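Local structure of PUA domain-containing protein (Archaeoglobus fulgidus DSM 4304, 2Q07) at residues F264-M277 against G288-S298. The protein probably binds RNA through its C-terminal PUA domain and, as a member of the archaeosine synthase type 1 family, probably takes part in tRNA modification. Numbering follows the deposited sequence.
Sequences FHNSRIFGVGLAAM and GIAINVKRKFS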
# COMPACT_ATOMS: atom_id res chain seq x y z
N PHE A 264 -9.10 18.02 -10.37
CA PHE A 264 -10.05 18.76 -11.19
C PHE A 264 -9.40 20.05 -11.69
O PHE A 264 -8.39 20.49 -11.13
CB PHE A 264 -11.32 19.07 -10.39
CG PHE A 264 -11.09 19.92 -9.17
CD1 PHE A 264 -11.00 21.31 -9.26
CD2 PHE A 264 -10.97 19.33 -7.92
CE1 PHE A 264 -10.79 22.10 -8.13
CE2 PHE A 264 -10.76 20.09 -6.78
CZ PHE A 264 -10.67 21.49 -6.88
N HIS A 265 -9.95 20.64 -12.75
CA HIS A 265 -9.37 21.86 -13.30
C HIS A 265 -10.26 22.59 -14.32
O HIS A 265 -11.15 22.00 -14.93
CB HIS A 265 -8.05 21.53 -13.99
CG HIS A 265 -8.21 20.69 -15.23
ND1 HIS A 265 -8.42 19.33 -15.18
CD2 HIS A 265 -8.26 21.04 -16.54
CE1 HIS A 265 -8.59 18.87 -16.40
NE2 HIS A 265 -8.50 19.88 -17.25
N ASN A 266 -10.02 23.89 -14.47
CA ASN A 266 -10.69 24.73 -15.47
C ASN A 266 -9.67 25.77 -15.93
O ASN A 266 -8.47 25.61 -15.70
CB ASN A 266 -11.97 25.40 -14.94
CG ASN A 266 -11.77 26.18 -13.67
OD1 ASN A 266 -10.75 26.85 -13.48
ND2 ASN A 266 -12.76 26.14 -12.81
N SER A 267 -10.12 26.84 -16.57
CA SER A 267 -9.20 27.85 -17.08
C SER A 267 -8.51 28.73 -16.04
O SER A 267 -7.56 29.45 -16.37
CB SER A 267 -9.92 28.76 -18.08
OG SER A 267 -10.86 29.59 -17.42
N ARG A 268 -8.96 28.68 -14.79
CA ARG A 268 -8.35 29.52 -13.76
C ARG A 268 -7.74 28.77 -12.58
O ARG A 268 -6.89 29.31 -11.87
CB ARG A 268 -9.36 30.53 -13.22
CG ARG A 268 -10.45 29.90 -12.37
CD ARG A 268 -11.12 30.92 -11.45
NE ARG A 268 -11.86 31.95 -12.17
CZ ARG A 268 -12.55 32.92 -11.58
NH1 ARG A 268 -12.60 32.99 -10.25
NH2 ARG A 268 -13.20 33.83 -12.31
N ILE A 269 -8.16 27.53 -12.36
CA ILE A 269 -7.63 26.76 -11.24
C ILE A 269 -7.63 25.26 -11.47
O ILE A 269 -8.20 24.74 -12.43
CB ILE A 269 -8.46 26.98 -9.94
CG1 ILE A 269 -9.88 26.43 -10.13
CG2 ILE A 269 -8.54 28.46 -9.58
CD1 ILE A 269 -10.67 26.35 -8.85
N PHE A 270 -6.95 24.57 -10.56
CA PHE A 270 -6.93 23.13 -10.55
C PHE A 270 -6.86 22.77 -9.08
O PHE A 270 -6.41 23.58 -8.27
CB PHE A 270 -5.75 22.56 -11.37
CG PHE A 270 -4.40 22.77 -10.77
CD1 PHE A 270 -3.75 21.72 -10.12
CD2 PHE A 270 -3.74 23.98 -10.92
CE1 PHE A 270 -2.45 21.87 -9.64
CE2 PHE A 270 -2.45 24.16 -10.44
CZ PHE A 270 -1.80 23.10 -9.80
N GLY A 271 -7.37 21.60 -8.73
CA GLY A 271 -7.36 21.20 -7.33
C GLY A 271 -7.35 19.71 -7.09
O GLY A 271 -7.22 18.90 -8.01
N VAL A 272 -7.48 19.35 -5.82
CA VAL A 272 -7.47 17.96 -5.38
C VAL A 272 -8.79 17.67 -4.68
O VAL A 272 -9.31 18.52 -3.97
CB VAL A 272 -6.31 17.72 -4.38
CG1 VAL A 272 -6.37 16.30 -3.85
CG2 VAL A 272 -4.97 17.98 -5.06
N GLY A 273 -9.32 16.47 -4.89
CA GLY A 273 -10.56 16.07 -4.25
C GLY A 273 -10.76 14.57 -4.24
O GLY A 273 -9.94 13.81 -4.76
N LEU A 274 -11.85 14.13 -3.63
CA LEU A 274 -12.19 12.71 -3.56
C LEU A 274 -13.40 12.46 -4.45
O LEU A 274 -14.49 12.98 -4.19
CB LEU A 274 -12.54 12.29 -2.13
CG LEU A 274 -11.46 11.66 -1.26
CD1 LEU A 274 -12.11 11.23 0.05
CD2 LEU A 274 -10.83 10.45 -1.96
N ALA A 275 -13.22 11.67 -5.49
CA ALA A 275 -14.31 11.35 -6.40
C ALA A 275 -15.43 10.64 -5.64
O ALA A 275 -15.17 9.83 -4.75
CB ALA A 275 -13.80 10.47 -7.53
N ALA A 276 -16.67 10.96 -5.97
CA ALA A 276 -17.81 10.34 -5.30
C ALA A 276 -18.44 9.31 -6.24
O ALA A 276 -19.11 8.39 -5.81
CB ALA A 276 -18.85 11.40 -4.90
N MSE A 277 -18.20 9.49 -7.54
CA MSE A 277 -18.73 8.58 -8.55
C MSE A 277 -17.65 8.24 -9.59
O MSE A 277 -16.60 8.88 -9.64
CB MSE A 277 -19.96 9.18 -9.23
CG MSE A 277 -19.80 10.62 -9.72
SE MSE A 277 -21.40 11.32 -10.57
CE MSE A 277 -22.44 11.72 -9.00
N GLY A 288 -26.01 13.93 -8.83
CA GLY A 288 -25.48 13.82 -7.49
C GLY A 288 -24.12 14.48 -7.33
O GLY A 288 -23.60 15.09 -8.27
N ILE A 289 -23.54 14.34 -6.14
CA ILE A 289 -22.23 14.92 -5.85
C ILE A 289 -21.13 14.16 -6.58
O ILE A 289 -20.97 12.95 -6.41
CB ILE A 289 -21.92 14.88 -4.33
CG1 ILE A 289 -22.92 15.77 -3.58
CG2 ILE A 289 -20.49 15.34 -4.08
CD1 ILE A 289 -22.76 15.73 -2.06
N ALA A 290 -20.37 14.87 -7.40
CA ALA A 290 -19.30 14.26 -8.18
C ALA A 290 -17.97 14.20 -7.44
O ALA A 290 -17.29 13.17 -7.45
CB ALA A 290 -19.12 15.01 -9.49
N ILE A 291 -17.60 15.30 -6.78
CA ILE A 291 -16.33 15.36 -6.07
C ILE A 291 -16.37 16.16 -4.77
O ILE A 291 -16.95 17.24 -4.71
CB ILE A 291 -15.23 16.03 -6.93
CG1 ILE A 291 -15.12 15.34 -8.29
CG2 ILE A 291 -13.91 16.00 -6.18
CD1 ILE A 291 -14.13 16.00 -9.22
N ASN A 292 -15.74 15.62 -3.73
CA ASN A 292 -15.65 16.32 -2.46
C ASN A 292 -14.28 17.02 -2.53
O ASN A 292 -13.24 16.36 -2.54
CB ASN A 292 -15.70 15.32 -1.30
CG ASN A 292 -17.06 14.64 -1.17
OD1 ASN A 292 -18.06 15.28 -0.81
ND2 ASN A 292 -17.12 13.35 -1.48
N VAL A 293 -14.31 18.34 -2.63
CA VAL A 293 -13.08 19.13 -2.76
C VAL A 293 -12.23 19.21 -1.50
O VAL A 293 -12.73 19.52 -0.42
CB VAL A 293 -13.42 20.58 -3.22
CG1 VAL A 293 -12.15 21.39 -3.41
CG2 VAL A 293 -14.22 20.53 -4.50
N LYS A 294 -10.94 18.93 -1.65
CA LYS A 294 -10.02 19.02 -0.52
C LYS A 294 -9.27 20.35 -0.58
O LYS A 294 -9.07 21.00 0.44
CB LYS A 294 -9.01 17.86 -0.54
CG LYS A 294 -9.57 16.53 -0.05
CD LYS A 294 -8.45 15.58 0.41
CE LYS A 294 -9.02 14.42 1.24
NZ LYS A 294 -7.97 13.58 1.90
N ARG A 295 -8.88 20.77 -1.78
CA ARG A 295 -8.15 22.02 -1.91
C ARG A 295 -8.02 22.43 -3.38
O ARG A 295 -8.30 21.64 -4.29
CB ARG A 295 -6.76 21.87 -1.28
CG ARG A 295 -5.80 20.97 -2.06
CD ARG A 295 -4.54 20.60 -1.27
NE ARG A 295 -4.75 19.44 -0.41
CZ ARG A 295 -5.30 19.48 0.80
NH1 ARG A 295 -5.70 20.64 1.31
NH2 ARG A 295 -5.47 18.36 1.49
N LYS A 296 -7.61 23.67 -3.60
CA LYS A 296 -7.43 24.18 -4.94
C LYS A 296 -6.27 25.16 -5.02
O LYS A 296 -5.87 25.75 -4.01
CB LYS A 296 -8.72 24.83 -5.44
CG LYS A 296 -9.31 25.84 -4.48
CD LYS A 296 -10.57 26.46 -5.07
CE LYS A 296 -11.12 27.58 -4.19
NZ LYS A 296 -12.20 28.32 -4.91
N PHE A 297 -5.73 25.32 -6.22
CA PHE A 297 -4.61 26.22 -6.43
C PHE A 297 -4.92 27.24 -7.53
O PHE A 297 -5.52 26.91 -8.55
CB PHE A 297 -3.36 25.40 -6.79
CG PHE A 297 -3.26 24.09 -6.05
CD1 PHE A 297 -3.62 22.89 -6.68
CD2 PHE A 297 -2.84 24.05 -4.73
CE1 PHE A 297 -3.58 21.68 -6.00
CE2 PHE A 297 -2.80 22.83 -4.02
CZ PHE A 297 -3.17 21.64 -4.66
N SER A 298 -4.51 28.49 -7.31
CA SER A 298 -4.75 29.56 -8.27
C SER A 298 -3.67 29.63 -9.33
O SER A 298 -3.98 29.43 -10.53
CB SER A 298 -4.81 30.90 -7.54
OG SER A 298 -5.73 30.85 -6.47
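V272 O is gripped by two backbone amides of the facing strand, K294 N at 2.9 Å and R295 N at 3.2 Å. Both K294 and R295 thus face V272, a classic beta bulge that shifts the antiparallel register of strands 270-275 and 289-297 by one residue. Beyond the bulge, L274 pairs with N292 through reciprocal backbone bonds; toward the chain terminus, the carbonyl of F270 takes F297 N at 2.8 Å, nearly end-on. On the face bearing F270, V272 and F297, the two phenylalanine rings meet obliquely, planes at 50°. F270 CG lies between its backbone N and carbonyl carbon (chi1 70°), which turns the ring over its neighbour: F297 CD1 comes over one face toward the rim, 3.3 Å from F270 CE1, and F297 CB adds a CH-pi contact over the ring. V272 CG2 meets the F297 ring at its edge, 4.1 Å from F297 CE1. A serine in place of F270 would probably leave the F297 ring without its aromatic partner and freer to turn. On the opposite face of the sheet, which carries V293 and I291, G271 CA lies over a face of the F264 ring, where a side chain on G271 would clash with that ring. F264 CZ also reaches V293 CG1 at 3.8 Å. Within the PUA domain, F264 and I291 pack on V233 of strand 232-235, and A275 and I291 touch M282 of helix 279-282. F270 and V272 lean on L226 and A222 of helix 219-227, while R295 forms a salt bridge to D216 of strand 214-217.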